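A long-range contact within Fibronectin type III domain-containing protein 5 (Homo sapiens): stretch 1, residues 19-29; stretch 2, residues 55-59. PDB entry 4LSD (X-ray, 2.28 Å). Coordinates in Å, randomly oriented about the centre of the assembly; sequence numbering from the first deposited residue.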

# COMPACT_ATOMS: atom_id res chain seq x y z
N ALA A 19 -9.22 -2.14 -8.12
CA ALA A 19 -8.62 -2.54 -9.39
C ALA A 19 -7.35 -3.30 -9.07
O ALA A 19 -6.84 -3.23 -7.95
CB ALA A 19 -8.31 -1.33 -10.26
N VAL A 20 -6.84 -4.02 -10.07
CA VAL A 20 -5.60 -4.78 -9.93
C VAL A 20 -4.67 -4.29 -11.04
O VAL A 20 -5.10 -4.11 -12.18
CB VAL A 20 -5.83 -6.29 -10.11
CG1 VAL A 20 -4.49 -7.02 -10.05
CG2 VAL A 20 -6.76 -6.82 -9.01
N VAL A 21 -3.40 -4.07 -10.70
CA VAL A 21 -2.40 -3.59 -11.64
C VAL A 21 -1.39 -4.69 -11.90
O VAL A 21 -0.95 -5.34 -10.96
CB VAL A 21 -1.64 -2.38 -11.06
CG1 VAL A 21 -0.59 -1.87 -12.05
CG2 VAL A 21 -2.61 -1.27 -10.71
N SER A 22 -1.03 -4.90 -13.16
CA SER A 22 -0.05 -5.94 -13.51
C SER A 22 1.03 -5.34 -14.38
O SER A 22 0.84 -4.30 -15.00
CB SER A 22 -0.71 -7.07 -14.30
OG SER A 22 -1.92 -7.49 -13.69
N TRP A 23 2.17 -6.02 -14.44
CA TRP A 23 3.27 -5.54 -15.25
C TRP A 23 4.24 -6.66 -15.49
O TRP A 23 4.08 -7.77 -14.98
CB TRP A 23 4.00 -4.41 -14.53
CG TRP A 23 4.62 -4.83 -13.22
CD1 TRP A 23 5.86 -5.35 -13.01
CD2 TRP A 23 3.99 -4.78 -11.94
NE1 TRP A 23 6.04 -5.64 -11.68
CE2 TRP A 23 4.90 -5.30 -11.00
CE3 TRP A 23 2.73 -4.36 -11.50
CZ2 TRP A 23 4.59 -5.40 -9.64
CZ3 TRP A 23 2.42 -4.45 -10.15
CH2 TRP A 23 3.35 -4.98 -9.23
N ASP A 24 5.26 -6.35 -16.28
CA ASP A 24 6.32 -7.30 -16.58
C ASP A 24 7.59 -6.52 -16.43
O ASP A 24 7.58 -5.28 -16.44
CB ASP A 24 6.27 -7.80 -18.02
CG ASP A 24 4.99 -8.47 -18.36
OD1 ASP A 24 4.60 -9.41 -17.64
OD2 ASP A 24 4.37 -8.05 -19.37
N VAL A 25 8.68 -7.24 -16.27
CA VAL A 25 9.98 -6.62 -16.15
C VAL A 25 10.83 -7.33 -17.18
O VAL A 25 10.46 -8.40 -17.67
CB VAL A 25 10.58 -6.82 -14.74
CG1 VAL A 25 9.71 -6.13 -13.72
CG2 VAL A 25 10.71 -8.29 -14.43
N LEU A 26 11.95 -6.72 -17.55
CA LEU A 26 12.84 -7.31 -18.54
C LEU A 26 13.79 -8.31 -17.87
O LEU A 26 14.08 -9.37 -18.44
CB LEU A 26 13.65 -6.22 -19.24
CG LEU A 26 13.01 -5.39 -20.36
CD1 LEU A 26 11.49 -5.41 -20.27
CD2 LEU A 26 13.53 -3.96 -20.25
N GLU A 27 14.24 -7.99 -16.67
CA GLU A 27 15.17 -8.86 -15.95
C GLU A 27 14.57 -9.54 -14.71
O GLU A 27 14.79 -9.08 -13.59
CB GLU A 27 16.39 -8.05 -15.53
CG GLU A 27 16.85 -7.07 -16.59
CD GLU A 27 16.95 -5.65 -16.07
OE1 GLU A 27 18.06 -5.24 -15.64
OE2 GLU A 27 15.92 -4.94 -16.08
N ASP A 28 13.84 -10.63 -14.90
CA ASP A 28 13.24 -11.32 -13.77
C ASP A 28 14.27 -11.79 -12.73
O ASP A 28 13.95 -11.93 -11.56
CB ASP A 28 12.44 -12.53 -14.26
CG ASP A 28 11.38 -12.15 -15.28
OD1 ASP A 28 10.29 -11.66 -14.89
OD2 ASP A 28 11.64 -12.33 -16.49
N GLU A 29 15.50 -12.01 -13.15
CA GLU A 29 16.53 -12.48 -12.22
C GLU A 29 17.04 -11.42 -11.23
O GLU A 29 17.66 -11.76 -10.22
CB GLU A 29 17.72 -13.05 -13.00
CG GLU A 29 18.54 -11.98 -13.74
CD GLU A 29 19.69 -12.56 -14.58
OE1 GLU A 29 20.59 -11.78 -14.97
OE2 GLU A 29 19.68 -13.78 -14.86
N THR A 55 7.99 -12.25 -5.61
CA THR A 55 8.13 -12.50 -7.05
C THR A 55 6.88 -12.02 -7.77
O THR A 55 6.72 -12.24 -8.96
CB THR A 55 8.32 -14.02 -7.36
OG1 THR A 55 7.36 -14.79 -6.62
CG2 THR A 55 9.72 -14.48 -7.02
N THR A 56 5.99 -11.36 -7.03
CA THR A 56 4.72 -10.87 -7.58
C THR A 56 4.83 -9.93 -8.77
O THR A 56 5.80 -9.18 -8.92
CB THR A 56 3.87 -10.19 -6.48
OG1 THR A 56 2.51 -10.10 -6.93
CG2 THR A 56 4.39 -8.80 -6.16
N ARG A 57 3.81 -9.96 -9.62
CA ARG A 57 3.75 -9.10 -10.80
C ARG A 57 2.40 -8.37 -10.85
O ARG A 57 1.97 -7.90 -11.91
CB ARG A 57 3.98 -9.92 -12.08
CG ARG A 57 5.42 -10.45 -12.24
CD ARG A 57 6.43 -9.35 -12.59
NE ARG A 57 7.80 -9.85 -12.66
CZ ARG A 57 8.58 -10.11 -11.61
NH1 ARG A 57 8.14 -9.92 -10.38
NH2 ARG A 57 9.82 -10.57 -11.79
N SER A 58 1.73 -8.28 -9.71
CA SER A 58 0.47 -7.57 -9.63
C SER A 58 0.25 -7.03 -8.23
O SER A 58 0.76 -7.55 -7.24
CB SER A 58 -0.71 -8.45 -10.06
OG SER A 58 -0.74 -9.66 -9.34
N CYS A 59 -0.52 -5.95 -8.17
CA CYS A 59 -0.80 -5.30 -6.92
C CYS A 59 -2.22 -4.77 -6.96
O CYS A 59 -2.59 -4.05 -7.88
CB CYS A 59 0.18 -4.15 -6.75
SG CYS A 59 -0.18 -3.08 -5.37
O HOH W 1 7.73 -10.37 -15.79
O HOH W 2 11.83 -11.62 -10.21

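Antiparallel pairing of Val21 and Ser22, within the strand of residues 19-24, with Cys59 and Ser58 anchors this contact, and the side chain of Arg57 extends it along stretch 1 to Asp28. Val21 and Cys59 form a hydrogen-bonded pair: Val21 N donates to Cys59 O (2.9 Å) and Cys59 N to Val21 O (2.9 Å). Their side chains, both with chi1 t, share one face of the sheet. Ser22 and Ser58, the adjacent non-hydrogen-bonded pair, lie 4.2 Å apart from CA to CA and point to the other face. Their rotamers differ, m for Ser22 and p for Ser58, and Ser22 OG is hydrogen-bonded elsewhere in the structure. Beyond these pairs, Trp23 N donates to Arg57 O (3.2 Å).

Trp23 does not project directly at stretch 2: its CA-to-CB bond runs sideways. With chi1 p and chi2 at 88°, however, the indole swings back along the partner backbone, so that Arg57 O and Ser58 N lie over one ring face. The six-membered ring reaches Cys59, CZ3 standing 4.1 Å from Cys59 CB, while NE1 is 3.8 Å from Arg57 CD.

Arg57 has the most surface covered by the opposing stretch. Its CB also leaves sideways, but the m, m, t course, with chi4 at -78°, carries the guanidinium past Trp23 to Val25 and Asp28. Val25, in rotamer m, sets CG1 over one face of the guanidinium, and the closest approach is Val25 CG2 to Arg57 NH2 (3.6 Å). Asp28 OD1 approaches the edge, where a salt bridge with Arg57 NH2 includes a weak hydrogen bond (3.3 Å). Water 1 reinforces this link, accepting from Arg57 NE (3.2 Å) and donating to Asp28 OD1 (3.0 Å); water 2 joins Arg57 NH2 to Asp28 O. Arg57 NH1 is held within its own stretch, donating to Thr56 O (2.9 Å).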